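Local coordinates for RagA protein (Porphyromonas gingivalis, PDB 6SLN) that probably carries nutrients, such as peptides, across the bacterial outer membrane as a TonB-dependent transporter, at residues V115-D120 with T139-V144; Q130-S135 with D971-G976; S135-A140 with R377-F382; S156-I161 with G202-Q207. One frame throughout, in Å; residues are numbered along the deposited sequence.

Interaction 1: V115-D120 with T139-V144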
loop_
_atom_site.group_PDB
_atom_site.type_symbol
_atom_site.label_atom_id
_atom_site.label_comp_id
_atom_site.label_asym_id
_atom_site.label_seq_id
_atom_site.Cartn_x
_atom_site.Cartn_y
_atom_site.Cartn_z
ATOM N N VAL A 115 4.217 17.907 -27.594
ATOM C CA VAL A 115 4.750 17.491 -26.303
ATOM C C VAL A 115 3.767 17.868 -25.200
ATOM O O VAL A 115 2.977 18.809 -25.337
ATOM C CB VAL A 115 6.140 18.089 -26.010
ATOM C CG1 VAL A 115 7.229 17.293 -26.728
ATOM C CG2 VAL A 115 6.178 19.558 -26.381
ATOM N N ALA A 116 3.814 17.110 -24.098
ATOM C CA ALA A 116 2.974 17.406 -22.946
ATOM C C ALA A 116 3.468 18.609 -22.169
ATOM O O ALA A 116 2.698 19.198 -21.405
ATOM C CB ALA A 116 2.916 16.209 -22.005
ATOM N N ASN A 117 4.735 18.977 -22.345
ATOM C CA ASN A 117 5.392 20.016 -21.554
ATOM C C ASN A 117 5.049 21.365 -22.175
ATOM O O ASN A 117 5.737 21.855 -23.069
ATOM C CB ASN A 117 6.890 19.737 -21.501
ATOM C CG ASN A 117 7.682 20.883 -20.935
ATOM O OD1 ASN A 117 8.801 21.130 -21.361
ATOM N ND2 ASN A 117 7.114 21.586 -19.963
ATOM N N ILE A 118 3.964 21.974 -21.682
ATOM C CA ILE A 118 3.384 23.180 -22.280
ATOM C C ILE A 118 4.317 24.382 -22.169
ATOM O O ILE A 118 4.347 25.228 -23.072
ATOM C CB ILE A 118 2.019 23.482 -21.632
ATOM C CG1 ILE A 118 1.439 24.804 -22.145
ATOM C CG2 ILE A 118 2.159 23.535 -20.136
ATOM C CD1 ILE A 118 0.890 24.733 -23.567
ATOM N N MET A 119 5.084 24.494 -21.078
ATOM C CA MET A 119 5.934 25.672 -20.902
ATOM C C MET A 119 6.978 25.771 -22.007
ATOM O O MET A 119 7.399 26.881 -22.378
ATOM C CB MET A 119 6.603 25.643 -19.524
ATOM C CG MET A 119 5.677 26.098 -18.373
ATOM S SD MET A 119 4.976 27.734 -18.690
ATOM C CE MET A 119 3.285 27.368 -19.105
ATOM N N ASP A 120 7.378 24.618 -22.561
ATOM C CA ASP A 120 8.305 24.594 -23.679
ATOM C C ASP A 120 7.823 25.468 -24.831
ATOM O O ASP A 120 8.641 26.067 -25.542
ATOM C CB ASP A 120 8.506 23.151 -24.144
ATOM C CG ASP A 120 9.533 23.038 -25.239
ATOM O OD1 ASP A 120 10.745 23.008 -24.915
ATOM O OD2 ASP A 120 9.124 22.991 -26.418
ATOM N N THR A 139 7.983 13.008 -20.087
ATOM C CA THR A 139 7.477 13.467 -18.802
ATOM C C THR A 139 8.357 14.541 -18.186
ATOM O O THR A 139 8.269 14.792 -16.981
ATOM C CB THR A 139 7.333 12.306 -17.815
ATOM O OG1 THR A 139 8.615 11.723 -17.574
ATOM C CG2 THR A 139 6.406 11.255 -18.364
ATOM N N ALA A 140 9.214 15.169 -18.978
ATOM C CA ALA A 140 10.051 16.230 -18.446
ATOM C C ALA A 140 9.273 17.540 -18.395
ATOM O O ALA A 140 8.520 17.877 -19.321
ATOM C CB ALA A 140 11.317 16.399 -19.281
ATOM N N VAL A 141 9.467 18.275 -17.301
ATOM C CA VAL A 141 8.838 19.571 -17.071
ATOM C C VAL A 141 9.877 20.674 -17.270
ATOM O O VAL A 141 11.007 20.563 -16.781
ATOM C CB VAL A 141 8.237 19.628 -15.661
ATOM C CG1 VAL A 141 7.226 20.682 -15.604
ATOM C CG2 VAL A 141 7.623 18.302 -15.322
ATOM N N ALA A 142 9.504 21.730 -17.993
ATOM C CA ALA A 142 10.418 22.845 -18.227
ATOM C C ALA A 142 10.667 23.636 -16.951
ATOM O O ALA A 142 9.805 23.730 -16.072
ATOM C CB ALA A 142 9.867 23.800 -19.283
ATOM N N SER A 143 11.856 24.224 -16.864
ATOM C CA SER A 143 12.142 25.196 -15.820
ATOM C C SER A 143 11.835 26.597 -16.341
ATOM O O SER A 143 12.060 26.899 -17.516
ATOM C CB SER A 143 13.595 25.087 -15.360
ATOM O OG SER A 143 14.504 25.464 -16.377
ATOM N N VAL A 144 11.282 27.440 -15.476
ATOM C CA VAL A 144 10.979 28.825 -15.823
ATOM C C VAL A 144 11.571 29.750 -14.769
ATOM O O VAL A 144 11.448 29.493 -13.567
ATOM C CB VAL A 144 9.465 29.074 -15.952
ATOM C CG1 VAL A 144 9.236 30.497 -16.384
ATOM C CG2 VAL A 144 8.824 28.091 -16.946
#
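Within the plug domain of this TonB-dependent receptor, the loop 115-120, whose end enters a 3-10 turn, lies along residues 139-144 as they run into strand 143-146, one arm of a two-stranded antiparallel sheet. Apolar contact holds the later residues together. Met119 CB meets Ala142 CB at 3.8 Å, and Met119 CG lies 4.0 Å from Val144 CG2, the methyl of Val144 that stands beside its own backbone N. The two side chains cross at about a right angle. Met119 starts beside its backbone N (chi1 -79°) and bends again at chi2, so the thioether turns off the 139-144 backbone toward Tyr160. Polar groups meet the earlier residues. Within the loop, Asp120 N donates to Asn117 O over 3.3 Å and closes the turn. The carboxylate of Asp120 looks elsewhere, into a salt bridge with Arg959 on barrel strand 951-964, so the same short turn also reaches the barrel wall. Asn117 sends its CG anti to the backbone N (chi1 169°), which lays the carboxamide beside the backbone and methyl of Ala142, and Asn117 CB sits 3.3 Å from Ala140 O, the carbonyl just before Val141.

Interaction 2: Q130-S135 with D971-G976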
loop_
_atom_site.group_PDB
_atom_site.type_symbol
_atom_site.label_atom_id
_atom_site.label_comp_id
_atom_site.label_asym_id
_atom_site.label_seq_id
_atom_site.Cartn_x
_atom_site.Cartn_y
_atom_site.Cartn_z
ATOM N N GLN A 130 12.609 32.928 -18.946
ATOM C CA GLN A 130 13.623 31.991 -19.439
ATOM C C GLN A 130 13.117 30.558 -19.280
ATOM O O GLN A 130 13.127 29.999 -18.178
ATOM C CB GLN A 130 14.962 32.186 -18.726
ATOM C CG GLN A 130 16.161 31.780 -19.589
ATOM C CD GLN A 130 17.485 31.697 -18.836
ATOM O OE1 GLN A 130 18.477 32.308 -19.243
ATOM N NE2 GLN A 130 17.513 30.927 -17.748
ATOM N N VAL A 131 12.713 29.960 -20.405
ATOM C CA VAL A 131 12.198 28.594 -20.458
ATOM C C VAL A 131 13.319 27.660 -20.866
ATOM O O VAL A 131 14.005 27.915 -21.861
ATOM C CB VAL A 131 11.043 28.464 -21.462
ATOM C CG1 VAL A 131 10.474 27.059 -21.379
ATOM C CG2 VAL A 131 9.977 29.546 -21.236
ATOM N N MET A 132 13.484 26.558 -20.138
ATOM C CA MET A 132 14.408 25.512 -20.573
ATOM C C MET A 132 13.950 24.152 -20.049
ATOM O O MET A 132 13.596 24.015 -18.872
ATOM C CB MET A 132 15.848 25.812 -20.123
ATOM C CG MET A 132 16.604 26.755 -21.056
ATOM S SD MET A 132 18.338 26.903 -20.639
ATOM C CE MET A 132 18.268 27.965 -19.204
ATOM N N THR A 133 13.932 23.163 -20.936
ATOM C CA THR A 133 13.676 21.769 -20.591
ATOM C C THR A 133 14.963 20.995 -20.818
ATOM O O THR A 133 15.483 20.971 -21.939
ATOM C CB THR A 133 12.549 21.187 -21.440
ATOM O OG1 THR A 133 11.539 22.185 -21.645
ATOM C CG2 THR A 133 11.947 19.975 -20.754
ATOM N N THR A 134 15.486 20.389 -19.760
ATOM C CA THR A 134 16.811 19.792 -19.797
ATOM C C THR A 134 16.796 18.318 -20.175
ATOM O O THR A 134 17.853 17.677 -20.151
ATOM C CB THR A 134 17.489 19.965 -18.439
ATOM O OG1 THR A 134 16.572 19.599 -17.404
ATOM C CG2 THR A 134 17.912 21.428 -18.227
ATOM N N SER A 135 15.629 17.765 -20.494
ATOM C CA SER A 135 15.508 16.373 -20.892
ATOM C C SER A 135 14.387 16.280 -21.919
ATOM O O SER A 135 13.363 16.960 -21.807
ATOM C CB SER A 135 15.240 15.451 -19.688
ATOM O OG SER A 135 15.090 14.091 -20.082
ATOM N N ASP A 971 22.624 17.953 -26.921
ATOM C CA ASP A 971 21.655 19.033 -26.776
ATOM C C ASP A 971 22.218 20.128 -25.872
ATOM O O ASP A 971 22.431 19.895 -24.668
ATOM C CB ASP A 971 20.330 18.485 -26.219
ATOM C CG ASP A 971 19.207 19.516 -26.240
ATOM O OD1 ASP A 971 19.443 20.675 -26.676
ATOM O OD2 ASP A 971 18.078 19.165 -25.806
ATOM N N PRO A 972 22.466 21.330 -26.402
ATOM C CA PRO A 972 22.908 22.426 -25.525
ATOM C C PRO A 972 21.876 22.781 -24.460
ATOM O O PRO A 972 22.252 23.264 -23.388
ATOM C CB PRO A 972 23.170 23.585 -26.502
ATOM C CG PRO A 972 22.381 23.259 -27.738
ATOM C CD PRO A 972 22.239 21.764 -27.790
ATOM N N GLU A 973 20.589 22.517 -24.700
ATOM C CA GLU A 973 19.577 22.778 -23.682
ATOM C C GLU A 973 19.603 21.760 -22.552
ATOM O O GLU A 973 19.102 22.046 -21.462
ATOM C CB GLU A 973 18.184 22.795 -24.313
ATOM C CG GLU A 973 17.070 23.319 -23.405
ATOM C CD GLU A 973 15.765 23.514 -24.158
ATOM O OE1 GLU A 973 14.727 23.832 -23.537
ATOM O OE2 GLU A 973 15.782 23.349 -25.394
ATOM N N ALA A 974 20.175 20.587 -22.772
ATOM C CA ALA A 974 19.940 19.471 -21.861
ATOM C C ALA A 974 20.932 19.516 -20.702
ATOM O O ALA A 974 21.834 18.691 -20.568
ATOM C CB ALA A 974 20.011 18.148 -22.610
ATOM N N GLY A 975 20.725 20.478 -19.833
ATOM C CA GLY A 975 21.521 20.550 -18.623
ATOM C C GLY A 975 21.692 21.983 -18.165
ATOM O O GLY A 975 21.264 22.931 -18.813
ATOM N N GLY A 976 22.331 22.118 -17.015
ATOM C CA GLY A 976 22.541 23.444 -16.493
ATOM C C GLY A 976 24.010 23.770 -16.473
ATOM O O GLY A 976 24.524 24.485 -17.347
#
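A glutamate from a loop late in the chain grips the backbone of the plug: Glu973 OE1 accepts a hydrogen bond from Thr133 N at 2.8 Å, almost straight at 170°, through its anti lone pair, the one facing away from OE2. Glu973 reaches this N-H by a fully stretched chain, CG anti to the backbone N (chi1 -169°) and extended beyond, and it runs side by side with Thr133 while crossing Met132 obliquely. Met132 CG lies 4.2 Å from Glu973 CG, a looser apolar touch before the methionine end turns away. The base of Glu973 is set by a type I turn from Asp971 to Ala974, in which Ala974 N donates to Asp971 O at 3.0 Å. An Asx turn reinforces it: Glu973 N donates to Asp971 OD1 at 2.9 Å, arriving 65° out of the carboxylate plane. An inverse gamma turn centred on Ala974 follows, with Gly975 N bonded to Glu973 O. Against this bend sits Thr134. Its CG2, beside the backbone N, rests against the gamma turn, 3.4 Å from Gly975 N, and Thr134 O receives a CA-H...O contact from Ala974 CA at 3.2 Å. Arg928 on barrel strand 921-937 forms salt bridges to both Glu973 OE2 and Asp971 OD1. Glu973 therefore divides its two oxygens between the plug backbone and a barrel arginine. In this buried setting, the positive charge of Arg928 and the N-H donor probably keep the carboxylate ionised.

Interaction 3: S135-A140 with R377-F382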
loop_
_atom_site.group_PDB
_atom_site.type_symbol
_atom_site.label_atom_id
_atom_site.label_comp_id
_atom_site.label_asym_id
_atom_site.label_seq_id
_atom_site.Cartn_x
_atom_site.Cartn_y
_atom_site.Cartn_z
ATOM N N SER A 135 15.629 17.765 -20.494
ATOM C CA SER A 135 15.508 16.373 -20.892
ATOM C C SER A 135 14.387 16.280 -21.919
ATOM O O SER A 135 13.363 16.960 -21.807
ATOM C CB SER A 135 15.240 15.451 -19.688
ATOM O OG SER A 135 15.090 14.091 -20.082
ATOM N N GLY A 136 14.620 15.477 -22.945
ATOM C CA GLY A 136 13.613 15.221 -23.952
ATOM C C GLY A 136 12.642 14.150 -23.560
ATOM O O GLY A 136 11.745 13.798 -24.328
ATOM N N ASP A 137 12.832 13.608 -22.368
ATOM C CA ASP A 137 11.901 12.656 -21.797
ATOM C C ASP A 137 10.473 13.217 -21.845
ATOM O O ASP A 137 10.245 14.352 -21.405
ATOM C CB ASP A 137 12.338 12.371 -20.364
ATOM C CG ASP A 137 11.513 11.314 -19.701
ATOM O OD1 ASP A 137 10.267 11.508 -19.595
ATOM O OD2 ASP A 137 12.127 10.314 -19.249
ATOM N N PRO A 138 9.501 12.466 -22.371
ATOM C CA PRO A 138 8.147 13.031 -22.532
ATOM C C PRO A 138 7.531 13.511 -21.236
ATOM O O PRO A 138 6.628 14.353 -21.279
ATOM C CB PRO A 138 7.339 11.870 -23.130
ATOM C CG PRO A 138 8.336 10.901 -23.599
ATOM C CD PRO A 138 9.562 11.052 -22.760
ATOM N N THR A 139 7.983 13.008 -20.087
ATOM C CA THR A 139 7.477 13.467 -18.802
ATOM C C THR A 139 8.357 14.541 -18.186
ATOM O O THR A 139 8.269 14.792 -16.981
ATOM C CB THR A 139 7.333 12.306 -17.815
ATOM O OG1 THR A 139 8.615 11.723 -17.574
ATOM C CG2 THR A 139 6.406 11.255 -18.364
ATOM N N ALA A 140 9.214 15.169 -18.978
ATOM C CA ALA A 140 10.051 16.230 -18.446
ATOM C C ALA A 140 9.273 17.540 -18.395
ATOM O O ALA A 140 8.520 17.877 -19.321
ATOM C CB ALA A 140 11.317 16.399 -19.281
ATOM N N ARG A 377 5.468 7.608 -17.655
ATOM C CA ARG A 377 6.670 6.832 -17.429
ATOM C C ARG A 377 7.883 7.665 -17.805
ATOM O O ARG A 377 7.845 8.481 -18.733
ATOM C CB ARG A 377 6.710 5.508 -18.213
ATOM C CG ARG A 377 7.441 4.438 -17.408
ATOM C CD ARG A 377 8.137 3.372 -18.224
ATOM N NE ARG A 377 7.205 2.497 -18.924
ATOM C CZ ARG A 377 7.349 1.177 -19.028
ATOM N NH1 ARG A 377 8.385 0.552 -18.455
ATOM N NH2 ARG A 377 6.450 0.476 -19.708
ATOM N N SER A 378 8.971 7.423 -17.083
ATOM C CA SER A 378 10.213 8.155 -17.249
ATOM C C SER A 378 11.357 7.181 -17.390
ATOM O O SER A 378 11.364 6.109 -16.771
ATOM C CB SER A 378 10.465 9.065 -16.076
ATOM O OG SER A 378 9.411 9.997 -16.028
ATOM N N ALA A 379 12.303 7.553 -18.239
ATOM C CA ALA A 379 13.523 6.789 -18.410
ATOM C C ALA A 379 14.473 7.256 -17.319
ATOM O O ALA A 379 14.864 8.430 -17.283
ATOM C CB ALA A 379 14.094 6.997 -19.808
ATOM N N ASP A 380 14.818 6.353 -16.412
ATOM C CA ASP A 380 15.411 6.749 -15.149
ATOM C C ASP A 380 16.856 6.297 -15.024
ATOM O O ASP A 380 17.315 5.970 -13.931
ATOM C CB ASP A 380 14.556 6.230 -13.994
ATOM C CG ASP A 380 13.303 7.071 -13.795
ATOM O OD1 ASP A 380 13.359 8.300 -14.033
ATOM O OD2 ASP A 380 12.257 6.502 -13.430
ATOM N N TYR A 381 17.587 6.281 -16.132
ATOM C CA TYR A 381 19.026 6.117 -16.081
ATOM C C TYR A 381 19.757 7.296 -16.677
ATOM O O TYR A 381 20.950 7.478 -16.393
ATOM C CB TYR A 381 19.453 4.826 -16.795
ATOM C CG TYR A 381 19.130 3.598 -15.976
ATOM C CD1 TYR A 381 19.494 3.522 -14.642
ATOM C CD2 TYR A 381 18.438 2.531 -16.524
ATOM C CE1 TYR A 381 19.207 2.415 -13.889
ATOM C CE2 TYR A 381 18.137 1.417 -15.771
ATOM C CZ TYR A 381 18.524 1.365 -14.452
ATOM O OH TYR A 381 18.228 0.264 -13.687
ATOM N N PHE A 382 19.059 8.119 -17.453
ATOM C CA PHE A 382 19.666 9.273 -18.080
ATOM C C PHE A 382 20.198 10.244 -17.034
ATOM O O PHE A 382 19.711 10.312 -15.902
ATOM C CB PHE A 382 18.656 9.950 -19.004
ATOM C CG PHE A 382 18.421 9.176 -20.286
ATOM C CD1 PHE A 382 19.203 9.410 -21.391
ATOM C CD2 PHE A 382 17.443 8.206 -20.355
ATOM C CE1 PHE A 382 19.004 8.711 -22.549
ATOM C CE2 PHE A 382 17.246 7.495 -21.503
ATOM C CZ PHE A 382 18.033 7.748 -22.604
#
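Asp137 OD1 is gripped twice, both times by Thr139 of its own turn. Thr139 N donates at 2.8 Å to the anti lone pair of OD1, an Asx turn, while Thr139 OG1 donates to Asp137 OD1 at 2.6 Å from 38° out of the carboxylate plane. The threonine hydroxyl can do this because it stands between its backbone N and carbonyl carbon (chi1 62°). Asp137 CG is anti to its backbone N, which carries the carboxylate toward 377-382, and OD2 faces the barrel loop: Ala379 N donates to the syn lone pair of Asp137 OD2 at 2.9 Å and 160°. Ser378 OG then donates to Thr139 OG1 at 2.5 Å, so that serine, threonine and carboxylate form a chain of hydrogen bonds. Alongside, Thr139 CG2 rests against Arg377 O. The plug loop is further shaped by an ST turn, Asp137 N to Ser135 OG at 3.2 Å, and a type I turn closed by Ala140 N on Asp137 O at 2.8 Å. Residues 377-382 begin at the last residue of barrel strand 363-377, so the contact joins plug loop to barrel loop. Three donors converge on one carboxylate, which should favour its ionised form, although Asp380, with OD1 5.7 Å from Asp137 OD2, would probably oppose this slightly.

Interaction 4: S156-I161 with G202-Q207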
loop_
_atom_site.group_PDB
_atom_site.type_symbol
_atom_site.label_atom_id
_atom_site.label_comp_id
_atom_site.label_asym_id
_atom_site.label_seq_id
_atom_site.Cartn_x
_atom_site.Cartn_y
_atom_site.Cartn_z
ATOM N N SER A 156 12.896 29.177 -7.890
ATOM C CA SER A 156 12.629 30.348 -8.718
ATOM C C SER A 156 11.459 30.127 -9.658
ATOM O O SER A 156 11.194 30.973 -10.520
ATOM C CB SER A 156 13.875 30.750 -9.519
ATOM O OG SER A 156 15.035 30.743 -8.697
ATOM N N ALA A 157 10.759 29.012 -9.511
ATOM C CA ALA A 157 9.596 28.750 -10.338
ATOM C C ALA A 157 8.545 29.832 -10.130
ATOM O O ALA A 157 8.212 30.150 -8.984
ATOM C CB ALA A 157 9.008 27.388 -9.988
ATOM N N PRO A 158 7.983 30.403 -11.190
ATOM C CA PRO A 158 6.820 31.265 -11.006
ATOM C C PRO A 158 5.686 30.467 -10.385
ATOM O O PRO A 158 5.624 29.241 -10.478
ATOM C CB PRO A 158 6.456 31.712 -12.429
ATOM C CG PRO A 158 7.410 31.063 -13.333
ATOM C CD PRO A 158 8.128 29.987 -12.593
ATOM N N LEU A 159 4.781 31.185 -9.742
ATOM C CA LEU A 159 3.518 30.592 -9.339
ATOM C C LEU A 159 2.660 30.368 -10.579
ATOM O O LEU A 159 2.587 31.231 -11.461
ATOM C CB LEU A 159 2.814 31.518 -8.348
ATOM C CG LEU A 159 1.753 30.997 -7.384
ATOM C CD1 LEU A 159 2.306 29.884 -6.499
ATOM C CD2 LEU A 159 1.250 32.179 -6.562
ATOM N N TYR A 160 2.035 29.196 -10.668
ATOM C CA TYR A 160 1.234 28.827 -11.832
ATOM C C TYR A 160 -0.238 28.787 -11.450
ATOM O O TYR A 160 -0.617 28.122 -10.476
ATOM C CB TYR A 160 1.642 27.471 -12.407
ATOM C CG TYR A 160 2.995 27.425 -13.039
ATOM C CD1 TYR A 160 3.216 27.955 -14.302
ATOM C CD2 TYR A 160 4.054 26.831 -12.383
ATOM C CE1 TYR A 160 4.471 27.906 -14.892
ATOM C CE2 TYR A 160 5.309 26.766 -12.959
ATOM C CZ TYR A 160 5.514 27.302 -14.212
ATOM O OH TYR A 160 6.771 27.242 -14.764
ATOM N N ILE A 161 -1.065 29.461 -12.246
ATOM C CA ILE A 161 -2.442 29.760 -11.882
ATOM C C ILE A 161 -3.347 29.523 -13.089
ATOM O O ILE A 161 -3.208 30.198 -14.116
ATOM C CB ILE A 161 -2.562 31.205 -11.367
ATOM C CG1 ILE A 161 -1.623 31.366 -10.172
ATOM C CG2 ILE A 161 -3.978 31.528 -10.963
ATOM C CD1 ILE A 161 -1.628 32.706 -9.548
ATOM N N GLY A 202 7.347 35.740 -10.206
ATOM C CA GLY A 202 6.437 35.997 -11.294
ATOM C C GLY A 202 5.216 35.110 -11.198
ATOM O O GLY A 202 5.138 34.169 -10.403
ATOM N N VAL A 203 4.233 35.421 -12.022
ATOM C CA VAL A 203 2.993 34.663 -12.003
ATOM C C VAL A 203 2.618 34.322 -13.436
ATOM O O VAL A 203 2.584 35.203 -14.300
ATOM C CB VAL A 203 1.865 35.440 -11.295
ATOM C CG1 VAL A 203 0.531 34.781 -11.574
ATOM C CG2 VAL A 203 2.128 35.496 -9.794
ATOM N N VAL A 204 2.371 33.046 -13.692
ATOM C CA VAL A 204 1.931 32.568 -14.997
ATOM C C VAL A 204 0.451 32.259 -14.860
ATOM O O VAL A 204 0.068 31.289 -14.197
ATOM C CB VAL A 204 2.716 31.330 -15.460
ATOM C CG1 VAL A 204 2.455 31.044 -16.930
ATOM C CG2 VAL A 204 4.209 31.507 -15.201
ATOM N N PHE A 205 -0.382 33.093 -15.459
ATOM C CA PHE A 205 -1.825 32.922 -15.399
ATOM C C PHE A 205 -2.318 32.303 -16.703
ATOM O O PHE A 205 -2.183 32.908 -17.773
ATOM C CB PHE A 205 -2.511 34.260 -15.146
ATOM C CG PHE A 205 -3.919 34.129 -14.670
ATOM C CD1 PHE A 205 -4.958 33.981 -15.573
ATOM C CD2 PHE A 205 -4.207 34.148 -13.318
ATOM C CE1 PHE A 205 -6.258 33.862 -15.135
ATOM C CE2 PHE A 205 -5.505 34.035 -12.877
ATOM C CZ PHE A 205 -6.532 33.891 -13.786
ATOM N N ILE A 206 -2.883 31.105 -16.609
ATOM C CA ILE A 206 -3.489 30.424 -17.748
ATOM C C ILE A 206 -5.001 30.581 -17.640
ATOM O O ILE A 206 -5.598 30.203 -16.628
ATOM C CB ILE A 206 -3.098 28.937 -17.793
ATOM C CG1 ILE A 206 -1.576 28.785 -17.889
ATOM C CG2 ILE A 206 -3.795 28.240 -18.954
ATOM C CD1 ILE A 206 -1.093 27.350 -17.794
ATOM N N GLN A 207 -5.633 31.137 -18.669
ATOM C CA GLN A 207 -7.083 31.274 -18.675
ATOM C C GLN A 207 -7.676 30.394 -19.762
ATOM O O GLN A 207 -7.391 30.591 -20.950
ATOM C CB GLN A 207 -7.518 32.721 -18.874
ATOM C CG GLN A 207 -8.990 32.879 -18.607
ATOM C CD GLN A 207 -9.470 34.282 -18.842
ATOM O OE1 GLN A 207 -8.683 35.168 -19.187
ATOM N NE2 GLN A 207 -10.771 34.500 -18.661
#
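Gly202, at a positive phi of 94°, leads into the strand and offers its carbonyl O to Leu159 N at 3.1 Å, the first bond of a parallel strand pair. Val203 turns to the face that carries Leu159 and Ile161, where its CG1 meets Ile161 CD1 at 3.6 Å, the two side chains crossing obliquely. Val204 is bonded at both ends: its N donates to Leu159 O at 2.9 Å, nearly straight at 174°, and its O accepts from Ile161 N at 2.9 Å. Its side chain lies on the opposite face, alongside Tyr160 and Pro158, with CB 3.6 Å from Tyr160 CD1 and CG2 3.6 Å from Pro158 CB. Phe205 returns to the Val203 face. Its CG is anti to the backbone N (chi1 -163°), bringing the ring beside Ile161, where CE2 lies 3.5 Å from Ile161 CG2, and Ile161 O lies over one face of the ring toward its rim. Ile206 N donates the last bond, to Ile161 O at 2.7 Å. In the five-stranded mixed sheet of the plug, strand 203-208 lies between the parallel strand 159-162 and the antiparallel strand 180-186, whose Met183 packs on Val204 and Ile206, while strand 143-146 touches Pro158 and Tyr160 through Val144.

Overall arrangement
From the N terminus, the chain leaves 115-120, passes strand 129-132 and returns at 139-144, closing the short loop of interaction 1. Before that closure, 130-135 opens interaction 2, which ends only at 971-976, so the two cross. They touch through the antiparallel pair of strands 129-132 and 143-146. Interaction 3 starts at Ser135, shared with interaction 2, takes in Thr139 and Ala140 of interaction 1, and closes at 377-382, nested inside interaction 2. Interaction 4, within the plug sheet, follows interaction 1 in series and nests inside both 2 and 3. Interactions 1 and 4 thus join parts within the plug, while 2 and 3 tie it to loops of the barrel.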